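Local coordinates for LEOA (Escherichia coli, PDB 4AUR), which is a bacterial dynamin-like protein that probably binds and hydrolyses GTP, its GTPase domain carried on a long helical stalk, at residues V159-L169 / L206-E216; I135-Y143 / A257-V268. All coordinates share one frame; numbering follows the deposited sequence.

In the fold
Both contacts lie in the GTPase end of this elongated chain, their centres about 42 and 38 Å from that of the chain and about 16 Å from each other. Interaction 1 is nested along the chain inside the loop closed by interaction 2: strand 140-146 is followed by helix 156-165, and helix 250-273 comes last. Strand 172-177 lies between them, giving Phe174 to interaction 1 and Ile173 to interaction 2. They touch directly where Lys168 NZ meets the backbone oxygens of Ser136 and Ala138. Interaction 1 joins helix 156-165 to the end of helix 188-209 and the start of helix 214-219, whereas interaction 2 brings helix 250-273, probably part of the dynamin-like helical region, against the sheet.

Interaction 1 (V159-L169 / L206-E216); sequences VKWVLRDLNKL and LQRAADLTAQE
Lys160 and Ala210 bring the two backbones within 4.4 Å, CA to CA, where helix 156-165 passes the end of helix 188-209, and the chains then diverge to 8.1 Å between the CA atoms of Leu169 and Glu216. At the close point the methyl of Ala210 sits against the backbone of Lys160, its CB 3.9 Å from Lys160 CA. On one side of this pair Val159 points toward the second helix, and its CG1 meets Leu206 CD2 at 3.5 Å with the two side chains crossing at about a right angle. Leu163 CD1 reaches both the Ala210 methyl and Leu212 CD2. Leu163 and Leu206 also both rest on Phe174 of strand 172-177, so helices 156-165 and 188-209 form part of an alpha-helical layer on one face of the central sheet. The more polar part of the contact is built on Arg164. Bends at chi2 (98°) and chi3 (-72°) bring its guanidinium up to the turn after Ala210, placing NH1 3.3 Å from Asp211 O, near the guanidinium plane. Its NH2 makes a salt bridge to Glu216 OE2, the two flat groups only 20° from coplanar; the modelled separation is too short to be trusted. The other carboxylate oxygen, Glu216 OE1, accepts from Thr213 N at 2.9 Å through its anti lone pair, while Glu216 N donates to Thr213 OG1. This capping box starts helix 214-219 and probably steadies the carboxylate that pairs with Arg164. A longer salt bridge joins Lys160 NZ to Asp211 OD2 at 3.5 Å.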
# COMPACT_ATOMS: atom_id res chain seq x y z
N VAL A 159 -20.45 25.37 -35.97
CA VAL A 159 -20.37 25.32 -34.52
C VAL A 159 -20.45 23.87 -34.02
O VAL A 159 -19.74 23.50 -33.12
CB VAL A 159 -21.50 26.14 -33.89
CG1 VAL A 159 -21.60 25.88 -32.39
CG2 VAL A 159 -21.28 27.63 -34.16
N LYS A 160 -21.31 23.06 -34.61
CA LYS A 160 -21.43 21.65 -34.24
C LYS A 160 -20.17 20.89 -34.61
O LYS A 160 -19.72 20.01 -33.89
CB LYS A 160 -22.63 21.03 -34.95
CG LYS A 160 -22.97 19.65 -34.46
CD LYS A 160 -24.24 19.12 -35.09
CE LYS A 160 -24.75 17.89 -34.34
NZ LYS A 160 -26.24 17.84 -34.30
N TRP A 161 -19.62 21.22 -35.76
CA TRP A 161 -18.41 20.57 -36.26
C TRP A 161 -17.27 20.78 -35.30
O TRP A 161 -16.55 19.87 -34.99
CB TRP A 161 -18.08 21.19 -37.61
CG TRP A 161 -16.90 20.65 -38.27
CD1 TRP A 161 -16.64 19.36 -38.56
CD2 TRP A 161 -15.79 21.41 -38.78
NE1 TRP A 161 -15.45 19.26 -39.21
CE2 TRP A 161 -14.90 20.51 -39.35
CE3 TRP A 161 -15.47 22.78 -38.79
CZ2 TRP A 161 -13.70 20.91 -39.94
CZ3 TRP A 161 -14.28 23.18 -39.38
CH2 TRP A 161 -13.41 22.25 -39.95
N VAL A 162 -17.13 22.00 -34.80
CA VAL A 162 -16.05 22.35 -33.90
C VAL A 162 -16.27 21.79 -32.52
O VAL A 162 -15.35 21.22 -31.93
CB VAL A 162 -15.93 23.87 -33.79
CG1 VAL A 162 -14.88 24.25 -32.76
CG2 VAL A 162 -15.54 24.44 -35.12
N LEU A 163 -17.47 21.96 -32.00
CA LEU A 163 -17.73 21.66 -30.59
C LEU A 163 -18.12 20.21 -30.40
O LEU A 163 -17.72 19.59 -29.44
CB LEU A 163 -18.82 22.55 -30.03
CG LEU A 163 -18.66 24.05 -30.17
CD1 LEU A 163 -19.86 24.74 -29.55
CD2 LEU A 163 -17.40 24.57 -29.52
N ARG A 164 -18.90 19.67 -31.31
CA ARG A 164 -19.32 18.30 -31.16
C ARG A 164 -18.38 17.37 -31.90
O ARG A 164 -17.68 16.58 -31.26
CB ARG A 164 -20.75 18.12 -31.63
CG ARG A 164 -21.29 16.73 -31.34
CD ARG A 164 -22.12 16.76 -30.08
NE ARG A 164 -21.27 16.91 -28.91
CZ ARG A 164 -21.66 17.40 -27.74
NH1 ARG A 164 -22.91 17.82 -27.54
NH2 ARG A 164 -20.78 17.47 -26.75
N ASP A 165 -18.36 17.45 -33.23
CA ASP A 165 -17.60 16.51 -34.06
C ASP A 165 -16.13 16.50 -33.62
O ASP A 165 -15.62 15.46 -33.24
CB ASP A 165 -17.73 16.90 -35.53
CG ASP A 165 -17.36 15.78 -36.51
OD1 ASP A 165 -16.79 14.73 -36.12
OD2 ASP A 165 -17.65 15.98 -37.72
N LEU A 166 -15.48 17.66 -33.63
CA LEU A 166 -14.06 17.76 -33.34
C LEU A 166 -13.77 17.91 -31.88
O LEU A 166 -12.64 17.75 -31.46
CB LEU A 166 -13.42 18.94 -34.06
CG LEU A 166 -13.46 18.96 -35.58
CD1 LEU A 166 -12.68 20.17 -36.05
CD2 LEU A 166 -12.91 17.68 -36.19
N ASN A 167 -14.77 18.28 -31.09
CA ASN A 167 -14.65 18.14 -29.65
C ASN A 167 -13.67 19.14 -29.05
O ASN A 167 -13.00 18.84 -28.08
CB ASN A 167 -14.24 16.67 -29.35
CG ASN A 167 -14.28 16.33 -27.88
OD1 ASN A 167 -13.41 15.60 -27.39
ND2 ASN A 167 -15.26 16.86 -27.16
N LYS A 168 -13.62 20.35 -29.61
CA LYS A 168 -12.62 21.36 -29.23
C LYS A 168 -13.21 22.52 -28.47
O LYS A 168 -12.74 23.65 -28.57
CB LYS A 168 -11.92 21.90 -30.46
CG LYS A 168 -11.26 20.84 -31.31
CD LYS A 168 -9.96 20.38 -30.70
CE LYS A 168 -8.91 21.46 -30.91
NZ LYS A 168 -7.70 21.21 -30.09
N LEU A 169 -14.23 22.26 -27.67
CA LEU A 169 -14.85 23.30 -26.87
C LEU A 169 -13.87 23.83 -25.81
O LEU A 169 -13.77 25.04 -25.61
CB LEU A 169 -16.14 22.76 -26.24
CG LEU A 169 -17.04 23.57 -25.30
CD1 LEU A 169 -18.35 22.84 -25.11
CD2 LEU A 169 -16.41 23.77 -23.95
N LEU A 206 -25.43 28.64 -29.14
CA LEU A 206 -24.41 27.63 -29.35
C LEU A 206 -24.96 26.37 -28.78
O LEU A 206 -24.87 25.33 -29.41
CB LEU A 206 -23.10 28.00 -28.67
CG LEU A 206 -22.38 29.21 -29.26
CD1 LEU A 206 -21.23 29.61 -28.35
CD2 LEU A 206 -21.88 28.92 -30.67
N GLN A 207 -25.57 26.46 -27.61
CA GLN A 207 -26.05 25.27 -26.95
C GLN A 207 -27.02 24.54 -27.84
O GLN A 207 -27.09 23.31 -27.83
CB GLN A 207 -26.66 25.59 -25.59
CG GLN A 207 -28.16 25.52 -25.49
CD GLN A 207 -28.67 24.10 -25.37
OE1 GLN A 207 -29.65 23.72 -26.00
NE2 GLN A 207 -28.01 23.31 -24.56
N ARG A 208 -27.76 25.30 -28.63
CA ARG A 208 -28.84 24.73 -29.42
C ARG A 208 -28.35 24.29 -30.78
O ARG A 208 -28.95 23.41 -31.39
CB ARG A 208 -29.97 25.77 -29.54
CG ARG A 208 -31.33 25.23 -29.96
CD ARG A 208 -31.87 24.04 -29.14
NE ARG A 208 -32.04 24.26 -27.70
CZ ARG A 208 -32.91 23.61 -26.92
NH1 ARG A 208 -33.73 22.71 -27.44
NH2 ARG A 208 -32.99 23.86 -25.60
N ALA A 209 -27.26 24.88 -31.25
CA ALA A 209 -26.65 24.51 -32.54
C ALA A 209 -25.90 23.20 -32.46
O ALA A 209 -25.75 22.52 -33.48
CB ALA A 209 -25.71 25.59 -33.00
N ALA A 210 -25.41 22.87 -31.26
CA ALA A 210 -24.49 21.77 -31.07
C ALA A 210 -24.92 20.80 -29.99
O ALA A 210 -24.10 20.05 -29.51
CB ALA A 210 -23.13 22.32 -30.74
N ASP A 211 -26.19 20.81 -29.61
CA ASP A 211 -26.74 19.89 -28.59
C ASP A 211 -26.03 19.96 -27.26
O ASP A 211 -25.92 18.95 -26.61
CB ASP A 211 -26.68 18.42 -29.05
CG ASP A 211 -27.14 18.18 -30.50
OD1 ASP A 211 -27.60 19.13 -31.18
OD2 ASP A 211 -27.04 17.02 -30.96
N LEU A 212 -25.52 21.12 -26.85
CA LEU A 212 -24.67 21.15 -25.65
C LEU A 212 -25.47 20.87 -24.40
O LEU A 212 -26.64 21.22 -24.31
CB LEU A 212 -23.98 22.49 -25.46
CG LEU A 212 -23.07 23.06 -26.53
CD1 LEU A 212 -22.47 24.36 -26.02
CD2 LEU A 212 -21.97 22.11 -26.94
N THR A 213 -24.83 20.22 -23.43
CA THR A 213 -25.47 19.99 -22.14
C THR A 213 -25.25 21.22 -21.30
O THR A 213 -24.48 22.12 -21.69
CB THR A 213 -24.84 18.82 -21.40
OG1 THR A 213 -23.46 19.12 -21.14
CG2 THR A 213 -24.98 17.53 -22.22
N ALA A 214 -25.91 21.26 -20.15
CA ALA A 214 -25.83 22.41 -19.26
C ALA A 214 -24.41 22.58 -18.79
O ALA A 214 -23.94 23.72 -18.66
CB ALA A 214 -26.78 22.28 -18.08
N GLN A 215 -23.71 21.47 -18.55
CA GLN A 215 -22.33 21.53 -18.06
C GLN A 215 -21.36 22.02 -19.11
O GLN A 215 -20.43 22.76 -18.80
CB GLN A 215 -21.88 20.17 -17.52
CG GLN A 215 -22.20 19.99 -16.04
CD GLN A 215 -22.38 18.53 -15.65
OE1 GLN A 215 -21.41 17.76 -15.58
NE2 GLN A 215 -23.63 18.14 -15.39
N GLU A 216 -21.57 21.61 -20.35
CA GLU A 216 -20.76 22.08 -21.46
C GLU A 216 -20.97 23.57 -21.65
O GLU A 216 -20.01 24.30 -21.85
CB GLU A 216 -21.09 21.33 -22.73
CG GLU A 216 -20.64 19.88 -22.70
CD GLU A 216 -21.11 19.10 -23.91
OE1 GLU A 216 -22.33 19.00 -24.14
OE2 GLU A 216 -20.25 18.57 -24.64

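Interaction 2 (I135-Y143 / A257-V268); sequences ISEAHLIFY and ATEILKTNVPEV
Leu140 inserts both methyls among three residues of helix 250-273: CD1 meets Ala257 CB at 3.7 Å and Leu261 CG, while CD2 lies 3.8 Å from Ile260 CG2. Its side chain crosses that of Leu261 at about a right angle and that of Ile260 more obliquely. Farther along the helix, the imidazole of His139 lies against two valines, with ND1 3.9 Å from Val265 CG2 and CE1 4.0 Å from Val268 CG1. With CG anti to the carbonyl carbon (chi1 -47°), the His139 side chain crosses that of Val268 at about a right angle. Val268 also sets CG2 3.6 Å from the Ala138 carbonyl oxygen, and Ala257 CB comes up to the edge of the Phe142 ring. In the next shell, Phe7 of helix 3-30 meets the His139 ring edge-to-face and Trp73 does the same to Phe142, while Ile173 of the neighbouring strand touches Leu140, Phe142 and Ile260. Backbone hydrogen bonds to Ala57 on one side and Ser171 and Ile173 on the other hold strand 140-143 in the sheet. The helix axis comes within 9.6 Å of the strand, their directions 143° apart, a helix packed over a central parallel strand, as in the alpha/beta core of the P-loop GTPase fold.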
# COMPACT_ATOMS: atom_id res chain seq x y z
N ILE A 135 -7.23 21.45 -37.74
CA ILE A 135 -7.97 22.16 -36.71
C ILE A 135 -8.03 21.39 -35.38
O ILE A 135 -7.94 22.00 -34.32
CB ILE A 135 -9.33 22.62 -37.21
CG1 ILE A 135 -9.11 23.76 -38.20
CG2 ILE A 135 -10.18 23.16 -36.07
CD1 ILE A 135 -10.26 23.98 -39.15
N SER A 136 -8.17 20.07 -35.44
CA SER A 136 -8.03 19.29 -34.22
C SER A 136 -6.72 19.65 -33.52
O SER A 136 -6.72 20.00 -32.34
CB SER A 136 -8.04 17.79 -34.51
OG SER A 136 -9.36 17.32 -34.60
N GLU A 137 -5.61 19.56 -34.27
CA GLU A 137 -4.24 19.76 -33.73
C GLU A 137 -3.83 21.24 -33.63
O GLU A 137 -2.66 21.55 -33.71
CB GLU A 137 -3.19 18.95 -34.56
CG GLU A 137 -3.24 17.44 -34.30
CD GLU A 137 -2.53 16.58 -35.36
OE1 GLU A 137 -1.74 17.13 -36.16
OE2 GLU A 137 -2.77 15.32 -35.36
N ALA A 138 -4.78 22.14 -33.46
CA ALA A 138 -4.49 23.50 -33.11
C ALA A 138 -4.65 23.71 -31.61
O ALA A 138 -5.43 23.02 -30.95
CB ALA A 138 -5.42 24.43 -33.86
N HIS A 139 -3.93 24.68 -31.08
CA HIS A 139 -3.86 24.87 -29.65
C HIS A 139 -4.90 25.88 -29.21
O HIS A 139 -5.26 25.94 -28.03
CB HIS A 139 -2.49 25.33 -29.28
CG HIS A 139 -1.40 24.54 -29.91
ND1 HIS A 139 -0.73 23.54 -29.25
CD2 HIS A 139 -0.84 24.61 -31.14
CE1 HIS A 139 0.19 23.02 -30.05
NE2 HIS A 139 0.14 23.66 -31.20
N LEU A 140 -5.37 26.67 -30.15
CA LEU A 140 -6.33 27.73 -29.87
C LEU A 140 -7.26 27.88 -31.05
O LEU A 140 -6.83 27.78 -32.19
CB LEU A 140 -5.58 29.04 -29.65
CG LEU A 140 -5.38 29.56 -28.25
CD1 LEU A 140 -4.66 30.90 -28.29
CD2 LEU A 140 -6.74 29.73 -27.62
N ILE A 141 -8.52 28.16 -30.78
CA ILE A 141 -9.50 28.36 -31.84
C ILE A 141 -10.29 29.61 -31.53
O ILE A 141 -10.87 29.72 -30.48
CB ILE A 141 -10.45 27.15 -31.95
CG1 ILE A 141 -9.65 25.88 -32.21
CG2 ILE A 141 -11.50 27.36 -33.04
CD1 ILE A 141 -10.50 24.68 -32.55
N PHE A 142 -10.28 30.56 -32.44
CA PHE A 142 -11.04 31.80 -32.25
C PHE A 142 -12.19 31.75 -33.20
O PHE A 142 -12.00 31.75 -34.39
CB PHE A 142 -10.23 33.05 -32.58
CG PHE A 142 -9.05 33.28 -31.68
CD1 PHE A 142 -8.98 32.76 -30.40
CD2 PHE A 142 -8.00 34.09 -32.13
CE1 PHE A 142 -7.88 33.02 -29.59
CE2 PHE A 142 -6.90 34.35 -31.32
CZ PHE A 142 -6.84 33.81 -30.06
N TYR A 143 -13.39 31.71 -32.66
CA TYR A 143 -14.57 31.83 -33.49
C TYR A 143 -15.06 33.25 -33.31
O TYR A 143 -15.61 33.59 -32.27
CB TYR A 143 -15.63 30.82 -33.06
CG TYR A 143 -16.53 30.46 -34.18
CD1 TYR A 143 -17.44 31.38 -34.67
CD2 TYR A 143 -16.44 29.24 -34.80
CE1 TYR A 143 -18.25 31.09 -35.73
CE2 TYR A 143 -17.25 28.93 -35.86
CZ TYR A 143 -18.16 29.86 -36.32
OH TYR A 143 -18.96 29.56 -37.37
N ALA A 257 -6.98 33.40 -23.70
CA ALA A 257 -6.19 32.60 -24.62
C ALA A 257 -5.02 32.03 -23.85
O ALA A 257 -4.62 30.90 -24.06
CB ALA A 257 -5.73 33.44 -25.79
N THR A 258 -4.50 32.79 -22.91
CA THR A 258 -3.36 32.36 -22.15
C THR A 258 -3.69 31.22 -21.21
O THR A 258 -2.85 30.36 -21.02
CB THR A 258 -2.72 33.56 -21.44
OG1 THR A 258 -1.89 34.24 -22.39
CG2 THR A 258 -1.88 33.13 -20.22
N GLU A 259 -4.89 31.20 -20.66
CA GLU A 259 -5.31 30.11 -19.77
C GLU A 259 -5.62 28.82 -20.50
O GLU A 259 -5.66 27.76 -19.89
CB GLU A 259 -6.57 30.52 -18.99
CG GLU A 259 -6.32 31.50 -17.87
CD GLU A 259 -5.41 30.93 -16.79
OE1 GLU A 259 -5.75 29.84 -16.26
OE2 GLU A 259 -4.36 31.56 -16.50
N ILE A 260 -5.90 28.90 -21.80
CA ILE A 260 -6.31 27.74 -22.55
C ILE A 260 -5.04 27.07 -22.95
O ILE A 260 -4.90 25.87 -22.82
CB ILE A 260 -7.10 28.13 -23.82
CG1 ILE A 260 -8.56 28.37 -23.47
CG2 ILE A 260 -7.02 27.04 -24.88
CD1 ILE A 260 -9.31 29.11 -24.55
N LEU A 261 -4.13 27.87 -23.46
CA LEU A 261 -2.81 27.43 -23.78
C LEU A 261 -2.23 26.67 -22.62
O LEU A 261 -1.63 25.61 -22.81
CB LEU A 261 -1.94 28.62 -24.05
CG LEU A 261 -2.22 29.31 -25.37
CD1 LEU A 261 -1.51 30.65 -25.37
CD2 LEU A 261 -1.78 28.45 -26.55
N LYS A 262 -2.42 27.22 -21.43
CA LYS A 262 -1.85 26.70 -20.19
C LYS A 262 -2.28 25.28 -20.01
O LYS A 262 -1.48 24.43 -19.63
CB LYS A 262 -2.32 27.56 -19.02
CG LYS A 262 -1.47 27.47 -17.79
CD LYS A 262 -1.89 28.50 -16.74
CE LYS A 262 -0.92 29.66 -16.62
NZ LYS A 262 -0.61 30.00 -15.19
N THR A 263 -3.54 25.01 -20.33
CA THR A 263 -4.17 23.73 -20.11
C THR A 263 -4.16 22.83 -21.34
O THR A 263 -3.94 21.64 -21.24
CB THR A 263 -5.65 23.90 -19.75
OG1 THR A 263 -5.88 25.16 -19.11
CG2 THR A 263 -6.09 22.76 -18.83
N ASN A 264 -4.42 23.41 -22.50
CA ASN A 264 -4.72 22.63 -23.69
C ASN A 264 -3.48 22.28 -24.53
O ASN A 264 -3.52 21.34 -25.33
CB ASN A 264 -5.76 23.40 -24.52
CG ASN A 264 -6.11 22.71 -25.82
OD1 ASN A 264 -5.99 23.31 -26.89
ND2 ASN A 264 -6.56 21.47 -25.76
N VAL A 265 -2.38 23.00 -24.35
CA VAL A 265 -1.20 22.74 -25.16
C VAL A 265 -0.61 21.35 -24.90
O VAL A 265 -0.30 20.63 -25.84
CB VAL A 265 -0.14 23.84 -24.99
CG1 VAL A 265 1.23 23.37 -25.49
CG2 VAL A 265 -0.61 25.11 -25.71
N PRO A 266 -0.45 20.96 -23.63
CA PRO A 266 0.03 19.60 -23.41
C PRO A 266 -0.92 18.53 -23.96
O PRO A 266 -0.45 17.57 -24.55
CB PRO A 266 0.14 19.49 -21.88
CG PRO A 266 0.34 20.87 -21.42
CD PRO A 266 -0.48 21.72 -22.36
N GLU A 267 -2.24 18.67 -23.76
CA GLU A 267 -3.16 17.67 -24.29
C GLU A 267 -2.97 17.61 -25.82
O GLU A 267 -2.83 16.54 -26.37
CB GLU A 267 -4.64 17.92 -23.91
CG GLU A 267 -5.35 16.74 -23.19
CD GLU A 267 -6.39 15.98 -24.04
OE1 GLU A 267 -7.15 16.64 -24.80
OE2 GLU A 267 -6.48 14.72 -23.93
N VAL A 268 -2.90 18.74 -26.49
CA VAL A 268 -2.77 18.69 -27.94
C VAL A 268 -1.50 17.98 -28.32
O VAL A 268 -1.54 17.11 -29.16
CB VAL A 268 -2.84 20.06 -28.61
CG1 VAL A 268 -2.39 19.95 -30.07
CG2 VAL A 268 -4.26 20.60 -28.55